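Zinc-binding protein TroA (Treponema pallidum, PDB 1K0F) binds zinc with high affinity and specificity in the periplasm and delivers it to the membrane permease of an ATP-binding cassette importer. Local coordinates at residues 25-30 against 46-51; 18-23 against 119-124; 151-156 against 270-275; 255-260 against 264-269. All coordinates share one frame; numbering follows the deposited sequence.

Interaction 1: residues 25-30 against 46-51; sequences HLKGLM and VEWLGN
Lys27 reaches across one face of the Trp48 indole, the two side chains running at about a right angle to each other while the lysine chain lies over the face. Its CG leaves the backbone anti to N (chi1 164°), and bends farther along the chain lay CD over the middle of the ring system, 3.5 Å from the centroid of the six-membered ring and 10° off its normal, a CH-pi contact. The amine carries on over the pyrrole part: NZ lies 3.6 Å from the five-membered centroid, a cation-pi interaction. Lysine suits the place because its methylenes pack against the flat surface while its charge meets the electron-rich face. Although NZ is 3.4 Å from Trp48 NE1, both are donors and no hydrogen bond joins them. Deeper in, the chemistry turns purely apolar. Leu29 CD1 rests 4.0 Å from Leu49 CG, and both leucines also pack on Val6 of strand 4-7, while Leu49 continues toward Phe70 and Leu73 of helix 67-73. The contact is thus layered, with an exposed indole outside and buried branched chains inside. Such packing of a helix, here 43-51, against the outermost strand, 25-28, of a parallel sheet is characteristic of a layered alpha/beta domain.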
loop_
_atom_site.group_PDB
_atom_site.type_symbol
_atom_site.label_atom_id
_atom_site.label_comp_id
_atom_site.label_asym_id
_atom_site.label_seq_id
_atom_site.Cartn_x
_atom_site.Cartn_y
_atom_site.Cartn_z
ATOM N N HIS A 25 -17.719 1.317 -14.475
ATOM C CA HIS A 25 -17.884 -0.008 -13.939
ATOM C C HIS A 25 -16.462 -0.251 -13.476
ATOM O O HIS A 25 -15.527 -0.129 -14.270
ATOM C CB HIS A 25 -18.287 -0.972 -15.042
ATOM C CG HIS A 25 -19.747 -0.942 -15.344
ATOM N ND1 HIS A 25 -20.253 -0.441 -16.525
ATOM C CD2 HIS A 25 -20.819 -1.337 -14.614
ATOM C CE1 HIS A 25 -21.576 -0.536 -16.508
ATOM N NE2 HIS A 25 -21.942 -1.075 -15.360
ATOM N N LEU A 26 -16.288 -0.557 -12.196
ATOM C CA LEU A 26 -14.954 -0.763 -11.664
ATOM C C LEU A 26 -14.692 -2.171 -11.172
ATOM O O LEU A 26 -15.523 -2.785 -10.527
ATOM C CB LEU A 26 -14.697 0.229 -10.531
ATOM C CG LEU A 26 -13.666 -0.149 -9.463
ATOM C CD1 LEU A 26 -12.287 -0.312 -10.096
ATOM C CD2 LEU A 26 -13.641 0.935 -8.390
ATOM N N LYS A 27 -13.513 -2.679 -11.483
ATOM C CA LYS A 27 -13.149 -4.008 -11.050
ATOM C C LYS A 27 -11.804 -3.971 -10.331
ATOM O O LYS A 27 -10.768 -3.684 -10.937
ATOM C CB LYS A 27 -13.097 -4.954 -12.260
ATOM C CG LYS A 27 -12.372 -6.276 -11.998
ATOM C CD LYS A 27 -13.326 -7.334 -11.453
ATOM C CE LYS A 27 -12.639 -8.302 -10.468
ATOM N NZ LYS A 27 -12.609 -9.686 -11.008
ATOM N N GLY A 28 -11.832 -4.240 -9.032
ATOM C CA GLY A 28 -10.605 -4.263 -8.260
ATOM C C GLY A 28 -10.008 -5.650 -8.408
ATOM O O GLY A 28 -10.532 -6.618 -7.857
ATOM N N LEU A 29 -8.917 -5.756 -9.162
ATOM C CA LEU A 29 -8.270 -7.049 -9.391
ATOM C C LEU A 29 -7.638 -7.691 -8.157
ATOM O O LEU A 29 -7.685 -8.912 -7.998
ATOM C CB LEU A 29 -7.212 -6.918 -10.479
ATOM C CG LEU A 29 -7.795 -6.910 -11.893
ATOM C CD1 LEU A 29 -6.683 -7.181 -12.897
ATOM C CD2 LEU A 29 -8.899 -7.953 -11.998
ATOM N N MET A 30 -7.040 -6.877 -7.296
ATOM C CA MET A 30 -6.405 -7.397 -6.095
ATOM C C MET A 30 -7.163 -6.927 -4.855
ATOM O O MET A 30 -7.164 -5.741 -4.526
ATOM C CB MET A 30 -4.956 -6.939 -6.043
ATOM C CG MET A 30 -4.297 -6.839 -7.400
ATOM S SD MET A 30 -2.660 -6.201 -7.189
ATOM C CE MET A 30 -1.778 -7.035 -8.494
ATOM N N VAL A 46 -7.319 -11.469 -16.615
ATOM C CA VAL A 46 -6.784 -11.092 -17.931
ATOM C C VAL A 46 -7.906 -10.799 -18.931
ATOM O O VAL A 46 -7.695 -10.135 -19.951
ATOM C CB VAL A 46 -5.866 -12.216 -18.509
ATOM C CG1 VAL A 46 -5.751 -12.088 -20.022
ATOM C CG2 VAL A 46 -4.490 -12.131 -17.877
ATOM N N GLU A 47 -9.099 -11.299 -18.627
ATOM C CA GLU A 47 -10.256 -11.098 -19.488
ATOM C C GLU A 47 -10.931 -9.759 -19.177
ATOM O O GLU A 47 -11.179 -8.955 -20.083
ATOM C CB GLU A 47 -11.231 -12.256 -19.301
ATOM C CG GLU A 47 -12.685 -11.880 -19.388
ATOM C CD GLU A 47 -13.558 -13.102 -19.460
ATOM O OE1 GLU A 47 -14.791 -12.949 -19.596
ATOM O OE2 GLU A 47 -12.997 -14.216 -19.380
ATOM N N TRP A 48 -11.236 -9.534 -17.900
ATOM C CA TRP A 48 -11.841 -8.277 -17.478
ATOM C C TRP A 48 -10.944 -7.229 -18.112
ATOM O O TRP A 48 -11.412 -6.304 -18.783
ATOM C CB TRP A 48 -11.773 -8.120 -15.953
ATOM C CG TRP A 48 -12.729 -8.969 -15.182
ATOM C CD1 TRP A 48 -12.539 -10.262 -14.785
ATOM C CD2 TRP A 48 -14.022 -8.590 -14.692
ATOM N NE1 TRP A 48 -13.632 -10.707 -14.079
ATOM C CE2 TRP A 48 -14.556 -9.700 -14.006
ATOM C CE3 TRP A 48 -14.780 -7.409 -14.768
ATOM C CZ2 TRP A 48 -15.815 -9.674 -13.398
ATOM C CZ3 TRP A 48 -16.036 -7.382 -14.160
ATOM C CH2 TRP A 48 -16.540 -8.510 -13.486
ATOM N N LEU A 49 -9.641 -7.409 -17.897
ATOM C CA LEU A 49 -8.624 -6.515 -18.426
ATOM C C LEU A 49 -8.860 -6.405 -19.911
ATOM O O LEU A 49 -8.946 -5.313 -20.458
ATOM C CB LEU A 49 -7.216 -7.079 -18.177
ATOM C CG LEU A 49 -6.512 -6.853 -16.831
ATOM C CD1 LEU A 49 -5.202 -7.617 -16.799
ATOM C CD2 LEU A 49 -6.264 -5.383 -16.621
ATOM N N GLY A 50 -8.975 -7.557 -20.552
ATOM C CA GLY A 50 -9.195 -7.585 -21.986
ATOM C C GLY A 50 -10.265 -6.633 -22.472
ATOM O O GLY A 50 -10.164 -6.100 -23.575
ATOM N N ASN A 51 -11.287 -6.410 -21.650
ATOM C CA ASN A 51 -12.386 -5.522 -22.027
ATOM C C ASN A 51 -12.341 -4.146 -21.370
ATOM O O ASN A 51 -13.163 -3.278 -21.677
ATOM C CB ASN A 51 -13.722 -6.184 -21.698
ATOM C CG ASN A 51 -13.688 -7.676 -21.878
ATOM O OD1 ASN A 51 -13.311 -8.176 -22.940
ATOM N ND2 ASN A 51 -14.080 -8.404 -20.839
#

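Interaction 2: residues 18-23 against 119-124; sequences NIAQGD and ESLCKL
With its CG anti to the carbonyl carbon (chi1 -68°) and an extended chi2, Leu121 sends CD1 straight out from its helix toward Ile19 and Ala20. Ile19 answers with the methyl that its chi1 of -58° sets anti to the backbone N, CG2, which lies 3.5 Å from Leu121 CD1. The contact belongs to a layered alpha/beta fold: helix 10-20 is the crossover of a beta-alpha-beta unit joining strands 4-7 and 25-28, and helix 107-124 packs beside it. Leu121 also touches Val5 and Leu54 of the parallel sheet, so one side chain fills the angle between helix, helix and strands. A branched leucine suits this role, since its forked end is broad enough for one methyl, CD1, to touch both Ile19 and Ala20, whereas the small Ala20 lets the backbones close to 6.8 Å between its CA and that of Leu121. Just beyond, Gln21 takes a positive phi and the helix ends. Arg135 of helix 129-156 secures this turn, its NH1 bonding to Ile19 O and forming a salt bridge with Asp23 OD2. The buried core itself is wholly apolar, and Ala20 CB meets both leucine branches, lying 3.5 Å from Leu121 CD1 and 4.1 Å from Leu121 CD2.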
loop_
_atom_site.group_PDB
_atom_site.type_symbol
_atom_site.label_atom_id
_atom_site.label_comp_id
_atom_site.label_asym_id
_atom_site.label_seq_id
_atom_site.Cartn_x
_atom_site.Cartn_y
_atom_site.Cartn_z
ATOM N N ASN A 18 -14.070 6.985 -5.452
ATOM C CA ASN A 18 -14.328 8.332 -4.977
ATOM C C ASN A 18 -14.475 9.330 -6.110
ATOM O O ASN A 18 -15.336 10.206 -6.049
ATOM C CB ASN A 18 -13.209 8.765 -4.043
ATOM C CG ASN A 18 -13.227 8.018 -2.730
ATOM O OD1 ASN A 18 -14.088 8.250 -1.889
ATOM N ND2 ASN A 18 -12.285 7.107 -2.552
ATOM N N ILE A 19 -13.632 9.190 -7.132
ATOM C CA ILE A 19 -13.632 10.080 -8.299
ATOM C C ILE A 19 -14.688 9.739 -9.350
ATOM O O ILE A 19 -15.568 10.544 -9.627
ATOM C CB ILE A 19 -12.254 10.099 -9.014
ATOM C CG1 ILE A 19 -11.164 10.531 -8.031
ATOM C CG2 ILE A 19 -12.302 11.057 -10.193
ATOM C CD1 ILE A 19 -9.790 10.077 -8.401
ATOM N N ALA A 20 -14.582 8.556 -9.948
ATOM C CA ALA A 20 -15.544 8.134 -10.970
ATOM C C ALA A 20 -16.907 7.793 -10.386
ATOM O O ALA A 20 -17.937 8.015 -11.031
ATOM C CB ALA A 20 -15.002 6.932 -11.741
ATOM N N GLN A 21 -16.909 7.264 -9.165
ATOM C CA GLN A 21 -18.146 6.885 -8.515
ATOM C C GLN A 21 -18.870 5.894 -9.410
ATOM O O GLN A 21 -18.277 4.907 -9.855
ATOM C CB GLN A 21 -19.015 8.111 -8.288
ATOM C CG GLN A 21 -18.233 9.287 -7.797
ATOM C CD GLN A 21 -18.592 9.642 -6.388
ATOM O OE1 GLN A 21 -17.735 9.694 -5.504
ATOM N NE2 GLN A 21 -19.873 9.888 -6.160
ATOM N N GLY A 22 -20.137 6.168 -9.686
ATOM C CA GLY A 22 -20.920 5.267 -10.508
ATOM C C GLY A 22 -20.874 5.605 -11.972
ATOM O O GLY A 22 -21.702 5.134 -12.746
ATOM N N ASP A 23 -19.908 6.426 -12.354
ATOM C CA ASP A 23 -19.774 6.815 -13.743
ATOM C C ASP A 23 -18.951 5.788 -14.472
ATOM O O ASP A 23 -18.649 5.942 -15.649
ATOM C CB ASP A 23 -19.103 8.165 -13.853
ATOM C CG ASP A 23 -19.907 9.247 -13.224
ATOM O OD1 ASP A 23 -21.128 9.296 -13.471
ATOM O OD2 ASP A 23 -19.315 10.045 -12.478
ATOM N N GLU A 119 -6.929 12.008 -13.477
ATOM C CA GLU A 119 -6.661 12.433 -14.848
ATOM C C GLU A 119 -6.847 11.319 -15.880
ATOM O O GLU A 119 -7.074 11.592 -17.058
ATOM C CB GLU A 119 -5.244 13.003 -14.957
ATOM C CG GLU A 119 -5.138 14.458 -14.527
ATOM C CD GLU A 119 -3.719 14.972 -14.552
ATOM O OE1 GLU A 119 -3.523 16.174 -14.282
ATOM O OE2 GLU A 119 -2.806 14.172 -14.841
ATOM N N SER A 120 -6.730 10.068 -15.447
ATOM C CA SER A 120 -6.909 8.936 -16.348
ATOM C C SER A 120 -8.407 8.801 -16.605
ATOM O O SER A 120 -8.859 8.606 -17.740
ATOM C CB SER A 120 -6.390 7.654 -15.696
ATOM O OG SER A 120 -5.055 7.399 -16.073
ATOM N N LEU A 121 -9.174 8.913 -15.525
ATOM C CA LEU A 121 -10.622 8.818 -15.599
ATOM C C LEU A 121 -11.173 9.909 -16.515
ATOM O O LEU A 121 -12.091 9.669 -17.297
ATOM C CB LEU A 121 -11.228 8.942 -14.197
ATOM C CG LEU A 121 -10.955 7.786 -13.223
ATOM C CD1 LEU A 121 -11.653 8.067 -11.902
ATOM C CD2 LEU A 121 -11.442 6.460 -13.819
ATOM N N CYS A 122 -10.601 11.106 -16.420
ATOM C CA CYS A 122 -11.038 12.223 -17.247
ATOM C C CYS A 122 -10.748 11.905 -18.704
ATOM O O CYS A 122 -11.585 12.121 -19.577
ATOM C CB CYS A 122 -10.306 13.507 -16.850
ATOM S SG CYS A 122 -10.809 14.237 -15.284
ATOM N N LYS A 123 -9.545 11.399 -18.953
ATOM C CA LYS A 123 -9.116 11.025 -20.298
ATOM C C LYS A 123 -10.071 9.966 -20.826
ATOM O O LYS A 123 -10.417 9.967 -21.999
ATOM C CB LYS A 123 -7.694 10.454 -20.266
ATOM C CG LYS A 123 -6.578 11.450 -20.556
ATOM C CD LYS A 123 -6.953 12.880 -20.200
ATOM C CE LYS A 123 -5.717 13.749 -20.081
ATOM N NZ LYS A 123 -5.926 15.103 -20.654
ATOM N N LEU A 124 -10.492 9.067 -19.945
ATOM C CA LEU A 124 -11.417 8.006 -20.314
ATOM C C LEU A 124 -12.811 8.594 -20.592
ATOM O O LEU A 124 -13.438 8.272 -21.602
ATOM C CB LEU A 124 -11.474 6.970 -19.188
ATOM C CG LEU A 124 -12.367 5.744 -19.356
ATOM C CD1 LEU A 124 -11.830 4.857 -20.465
ATOM C CD2 LEU A 124 -12.420 4.987 -18.028
#

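Interaction 3: residues 151-156 against 270-275; sequences RRKAQS and TIVAAL
No ring enters the contact of Val272 with Lys153, Ala154 and Ser156; its flat group is the peptide between Lys153 and Ala154, and Val272 CG1 lies off the plane of this peptide, at its oxygen end, 3.8 Å from Lys153 O. The same oxygen accepts the backbone N of Ser156, so a helical carbonyl already engaged within its own chain presents a surface for a methyl group. The other branch, CG2, meets the lysine side chain at about a right angle: Val272 CG2 is 3.7 Å from both CD and NZ of Lys153, whose bend at chi2 (-76°) turns the chain across the valine. Ser156 OG lies 4.2 Å from Val272 CB. Ala154 points its small CB away, where Tyr178 and Phe180 pack on it, and contributes its CA, 4.3 Å from Val272 CG1. Because the valine meets backbone here, the CA atoms of Ala154 and Val272 are only 6.7 Å apart. The end of the long helix 129-156 is thereby packed against the last turns of helix 260-273. Chemically the contact is dispersive, without a hydrogen bond across it. Lys153 NZ also makes a weak, long ion pair with Asp269, consistent with an amine held toward the partly exposed side while the chain packs on the valine.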
loop_
_atom_site.group_PDB
_atom_site.type_symbol
_atom_site.label_atom_id
_atom_site.label_comp_id
_atom_site.label_asym_id
_atom_site.label_seq_id
_atom_site.Cartn_x
_atom_site.Cartn_y
_atom_site.Cartn_z
ATOM N N ARG A 151 0.455 12.164 10.637
ATOM C CA ARG A 151 1.636 12.829 11.158
ATOM C C ARG A 151 1.346 13.175 12.609
ATOM O O ARG A 151 2.137 12.860 13.494
ATOM C CB ARG A 151 1.965 14.095 10.368
ATOM C CG ARG A 151 3.439 14.494 10.499
ATOM C CD ARG A 151 3.850 15.570 9.493
ATOM N NE ARG A 151 5.041 15.197 8.731
ATOM C CZ ARG A 151 5.048 15.002 7.415
ATOM N NH1 ARG A 151 3.930 15.142 6.710
ATOM N NH2 ARG A 151 6.175 14.668 6.798
ATOM N N ARG A 152 0.207 13.819 12.850
ATOM C CA ARG A 152 -0.188 14.169 14.206
ATOM C C ARG A 152 -0.024 12.897 15.020
ATOM O O ARG A 152 0.805 12.826 15.925
ATOM C CB ARG A 152 -1.651 14.623 14.232
ATOM C CG ARG A 152 -2.273 14.692 15.631
ATOM C CD ARG A 152 -3.672 15.305 15.595
ATOM N NE ARG A 152 -4.352 15.030 14.330
ATOM C CZ ARG A 152 -5.521 15.555 13.975
ATOM N NH1 ARG A 152 -6.156 16.393 14.782
ATOM N NH2 ARG A 152 -6.060 15.237 12.808
ATOM N N LYS A 153 -0.817 11.891 14.666
ATOM C CA LYS A 153 -0.788 10.587 15.319
ATOM C C LYS A 153 0.642 10.111 15.575
ATOM O O LYS A 153 1.020 9.831 16.711
ATOM C CB LYS A 153 -1.522 9.561 14.456
ATOM C CG LYS A 153 -2.947 9.318 14.892
ATOM C CD LYS A 153 -2.979 8.445 16.128
ATOM C CE LYS A 153 -4.401 8.135 16.549
ATOM N NZ LYS A 153 -4.458 6.930 17.426
ATOM N N ALA A 154 1.435 10.021 14.518
ATOM C CA ALA A 154 2.815 9.583 14.663
ATOM C C ALA A 154 3.498 10.409 15.747
ATOM O O ALA A 154 4.242 9.874 16.570
ATOM C CB ALA A 154 3.553 9.730 13.342
ATOM N N GLN A 155 3.225 11.713 15.749
ATOM C CA GLN A 155 3.810 12.643 16.716
ATOM C C GLN A 155 3.442 12.256 18.141
ATOM O O GLN A 155 4.188 12.520 19.084
ATOM C CB GLN A 155 3.331 14.081 16.444
ATOM C CG GLN A 155 4.341 14.985 15.749
ATOM C CD GLN A 155 5.773 14.582 16.007
ATOM O OE1 GLN A 155 6.202 14.469 17.161
ATOM N NE2 GLN A 155 6.525 14.345 14.938
ATOM N N SER A 156 2.283 11.631 18.292
ATOM C CA SER A 156 1.825 11.216 19.605
ATOM C C SER A 156 2.752 10.149 20.177
ATOM O O SER A 156 2.739 9.876 21.381
ATOM C CB SER A 156 0.401 10.669 19.509
ATOM O OG SER A 156 0.392 9.366 18.956
ATOM N N THR A 270 -3.639 1.383 14.907
ATOM C CA THR A 270 -3.079 0.132 15.403
ATOM C C THR A 270 -1.635 0.231 15.876
ATOM O O THR A 270 -1.290 -0.254 16.956
ATOM C CB THR A 270 -3.159 -0.948 14.317
ATOM O OG1 THR A 270 -4.532 -1.298 14.107
ATOM C CG2 THR A 270 -2.369 -2.189 14.725
ATOM N N ILE A 271 -0.796 0.877 15.071
ATOM C CA ILE A 271 0.621 0.997 15.389
ATOM C C ILE A 271 0.925 1.804 16.640
ATOM O O ILE A 271 1.401 1.250 17.635
ATOM C CB ILE A 271 1.405 1.583 14.200
ATOM C CG1 ILE A 271 1.421 0.574 13.049
ATOM C CG2 ILE A 271 2.843 1.907 14.614
ATOM C CD1 ILE A 271 2.004 1.123 11.786
ATOM N N VAL A 272 0.672 3.109 16.591
ATOM C CA VAL A 272 0.924 3.953 17.755
ATOM C C VAL A 272 0.232 3.329 18.973
ATOM O O VAL A 272 0.830 3.209 20.045
ATOM C CB VAL A 272 0.415 5.413 17.539
ATOM C CG1 VAL A 272 1.169 6.059 16.396
ATOM C CG2 VAL A 272 -1.072 5.429 17.264
ATOM N N ALA A 273 -1.021 2.919 18.805
ATOM C CA ALA A 273 -1.738 2.293 19.899
ATOM C C ALA A 273 -0.831 1.201 20.449
ATOM O O ALA A 273 -0.392 1.254 21.601
ATOM C CB ALA A 273 -3.037 1.688 19.399
ATOM N N ALA A 274 -0.518 0.233 19.599
ATOM C CA ALA A 274 0.322 -0.887 19.987
ATOM C C ALA A 274 1.756 -0.493 20.311
ATOM O O ALA A 274 2.588 -1.363 20.554
ATOM C CB ALA A 274 0.318 -1.936 18.886
ATOM N N LEU A 275 2.060 0.799 20.337
ATOM C CA LEU A 275 3.435 1.201 20.607
ATOM C C LEU A 275 3.682 2.233 21.706
ATOM O O LEU A 275 4.810 2.366 22.184
ATOM C CB LEU A 275 4.088 1.694 19.309
ATOM C CG LEU A 275 4.618 0.656 18.308
ATOM C CD1 LEU A 275 5.602 1.328 17.359
ATOM C CD2 LEU A 275 5.289 -0.493 19.042
#

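Interaction 4: residues 255-260 against 264-269; sequences TSEGTY and VTHNID
The backbone passes from loop into helix between Tyr260 and Val264, where Val264 N donates to Tyr260 O at 2.8 Å in an i to i+4 bond in the first turn of helix 260-273. Thr259 occupies the N-cap, its OG1 hydrogen-bonded to Gly262 N, a role for which a short hydroxyl side chain is well suited. Over this first turn the side chains of Tyr260 and Val264 lie alongside each other. Val264 CG2, anti to its carbonyl carbon, sits above one face of the phenol ring, displaced toward the rim and nearest, among the ring atoms, to Tyr260 CE1 at 3.7 Å; measured to the ring centroid, this CH-pi contact of CG2 is 4.0 Å. The phenol OH reaches Trp104 O. Tyr260 also touches Met11 and Asp14 of helix 10-20 and Leu146 of helix 129-156, which places it where the two lobes of this closed solute-binding protein meet, about 10 Å between its side chain and that of the zinc ligand His102. Farther along, the preceding loop folds back on the helix. Bent at chi2 (82°), the Glu257 chain brings its CG within 3.6 Å of His266 CB, and its carboxylate stands nearly upright to the imidazole, with 78° between the planes. Glu257 OE2 comes to the ring edge, 3.5 Å from His266 ND1 and 3.3 Å from His266 CB, a proximity that would probably be electrostatically favourable if the ring were protonated. His266 NE2 hydrogen-bonds to Glu244 O, and Phe246 meets the imidazole edge-to-face.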
loop_
_atom_site.group_PDB
_atom_site.type_symbol
_atom_site.label_atom_id
_atom_site.label_comp_id
_atom_site.label_asym_id
_atom_site.label_seq_id
_atom_site.Cartn_x
_atom_site.Cartn_y
_atom_site.Cartn_z
ATOM N N THR A 255 -16.069 -1.676 4.223
ATOM C CA THR A 255 -15.542 -1.419 5.566
ATOM C C THR A 255 -14.705 -0.157 5.484
ATOM O O THR A 255 -14.307 0.247 4.395
ATOM C CB THR A 255 -14.646 -2.578 6.080
ATOM O OG1 THR A 255 -13.384 -2.551 5.404
ATOM C CG2 THR A 255 -15.316 -3.922 5.841
ATOM N N SER A 256 -14.452 0.474 6.625
ATOM C CA SER A 256 -13.651 1.691 6.639
ATOM C C SER A 256 -12.196 1.346 6.335
ATOM O O SER A 256 -11.419 2.190 5.886
ATOM C CB SER A 256 -13.750 2.361 8.001
ATOM O OG SER A 256 -14.141 1.417 8.976
ATOM N N GLU A 257 -11.837 0.090 6.580
ATOM C CA GLU A 257 -10.477 -0.372 6.332
ATOM C C GLU A 257 -10.334 -0.672 4.848
ATOM O O GLU A 257 -9.238 -0.682 4.297
ATOM C CB GLU A 257 -10.202 -1.624 7.162
ATOM C CG GLU A 257 -9.457 -1.348 8.479
ATOM C CD GLU A 257 -10.362 -0.881 9.612
ATOM O OE1 GLU A 257 -11.603 -0.986 9.477
ATOM O OE2 GLU A 257 -9.822 -0.413 10.641
ATOM N N GLY A 258 -11.478 -0.896 4.213
ATOM C CA GLY A 258 -11.515 -1.202 2.795
ATOM C C GLY A 258 -11.426 0.024 1.907
ATOM O O GLY A 258 -11.854 0.021 0.746
ATOM N N THR A 259 -10.879 1.090 2.467
ATOM C CA THR A 259 -10.701 2.324 1.727
ATOM C C THR A 259 -9.314 2.782 2.098
ATOM O O THR A 259 -8.805 2.426 3.158
ATOM C CB THR A 259 -11.750 3.398 2.125
ATOM O OG1 THR A 259 -11.462 3.899 3.434
ATOM C CG2 THR A 259 -13.145 2.818 2.108
ATOM N N TYR A 260 -8.689 3.540 1.210
ATOM C CA TYR A 260 -7.356 4.051 1.465
ATOM C C TYR A 260 -7.368 4.702 2.832
ATOM O O TYR A 260 -6.747 4.215 3.776
ATOM C CB TYR A 260 -6.999 5.086 0.414
ATOM C CG TYR A 260 -5.650 5.704 0.628
ATOM C CD1 TYR A 260 -4.498 4.920 0.599
ATOM C CD2 TYR A 260 -5.520 7.072 0.854
ATOM C CE1 TYR A 260 -3.247 5.484 0.792
ATOM C CE2 TYR A 260 -4.277 7.645 1.045
ATOM C CZ TYR A 260 -3.144 6.847 1.014
ATOM O OH TYR A 260 -1.904 7.405 1.217
ATOM N N VAL A 264 -5.337 3.202 6.017
ATOM C CA VAL A 264 -4.196 3.907 6.602
ATOM C C VAL A 264 -4.505 4.388 8.025
ATOM O O VAL A 264 -3.612 4.463 8.881
ATOM C CB VAL A 264 -3.795 5.119 5.733
ATOM C CG1 VAL A 264 -2.685 5.893 6.405
ATOM C CG2 VAL A 264 -3.358 4.643 4.363
ATOM N N THR A 265 -5.770 4.715 8.278
ATOM C CA THR A 265 -6.151 5.164 9.597
ATOM C C THR A 265 -5.976 3.978 10.500
ATOM O O THR A 265 -5.484 4.104 11.617
ATOM C CB THR A 265 -7.611 5.616 9.652
ATOM O OG1 THR A 265 -7.744 6.852 8.944
ATOM C CG2 THR A 265 -8.033 5.832 11.087
ATOM N N HIS A 266 -6.376 2.812 10.009
ATOM C CA HIS A 266 -6.245 1.605 10.795
ATOM C C HIS A 266 -4.785 1.401 11.116
ATOM O O HIS A 266 -4.425 1.056 12.240
ATOM C CB HIS A 266 -6.723 0.380 10.029
ATOM C CG HIS A 266 -6.075 -0.890 10.485
ATOM N ND1 HIS A 266 -6.639 -1.713 11.436
ATOM C CD2 HIS A 266 -4.859 -1.418 10.203
ATOM C CE1 HIS A 266 -5.800 -2.696 11.710
ATOM N NE2 HIS A 266 -4.714 -2.534 10.982
ATOM N N ASN A 267 -3.949 1.606 10.109
ATOM C CA ASN A 267 -2.517 1.408 10.268
ATOM C C ASN A 267 -1.931 2.221 11.415
ATOM O O ASN A 267 -1.508 1.654 12.420
ATOM C CB ASN A 267 -1.801 1.714 8.944
ATOM C CG ASN A 267 -1.715 0.483 8.020
ATOM O OD1 ASN A 267 -2.364 -0.545 8.255
ATOM N ND2 ASN A 267 -0.912 0.593 6.967
ATOM N N ILE A 268 -1.909 3.546 11.277
ATOM C CA ILE A 268 -1.372 4.416 12.325
ATOM C C ILE A 268 -2.074 4.204 13.659
ATOM O O ILE A 268 -1.444 4.250 14.718
ATOM C CB ILE A 268 -1.485 5.916 11.932
ATOM C CG1 ILE A 268 -0.332 6.687 12.553
ATOM C CG2 ILE A 268 -2.806 6.516 12.410
ATOM C CD1 ILE A 268 0.981 6.369 11.922
ATOM N N ASP A 269 -3.379 3.967 13.626
ATOM C CA ASP A 269 -4.089 3.749 14.870
ATOM C C ASP A 269 -3.424 2.548 15.507
ATOM O O ASP A 269 -2.712 2.670 16.492
ATOM C CB ASP A 269 -5.570 3.460 14.595
ATOM C CG ASP A 269 -6.356 4.719 14.286
ATOM O OD1 ASP A 269 -5.732 5.728 13.920
ATOM O OD2 ASP A 269 -7.600 4.692 14.403
#

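How the interactions relate
Interactions 1 and 2 both pack against the same parallel sheet and adjoin in sequence, the first packing a helix on Val6 and the second reaching Val5 from another helical layer. Interaction 2 is fully buried and purely aliphatic, whereas interaction 1 runs from a leucine core to a cation-pi pair at the surface. Interactions 3 and 4 share helix 260-273 and touch through Lys153 CB and Ile268 CG1, 3.6 Å apart. Both are partly buried, but interaction 3 is helix-to-helix packing without cross-contact bonds, while interaction 4 starts the helix and lies nearer the zinc ligands. Helix 129-156 connects interactions 2, 3 and 4, supplying Arg135 beside the first, Lys153 in the second and Leu146 against Tyr260 in the third.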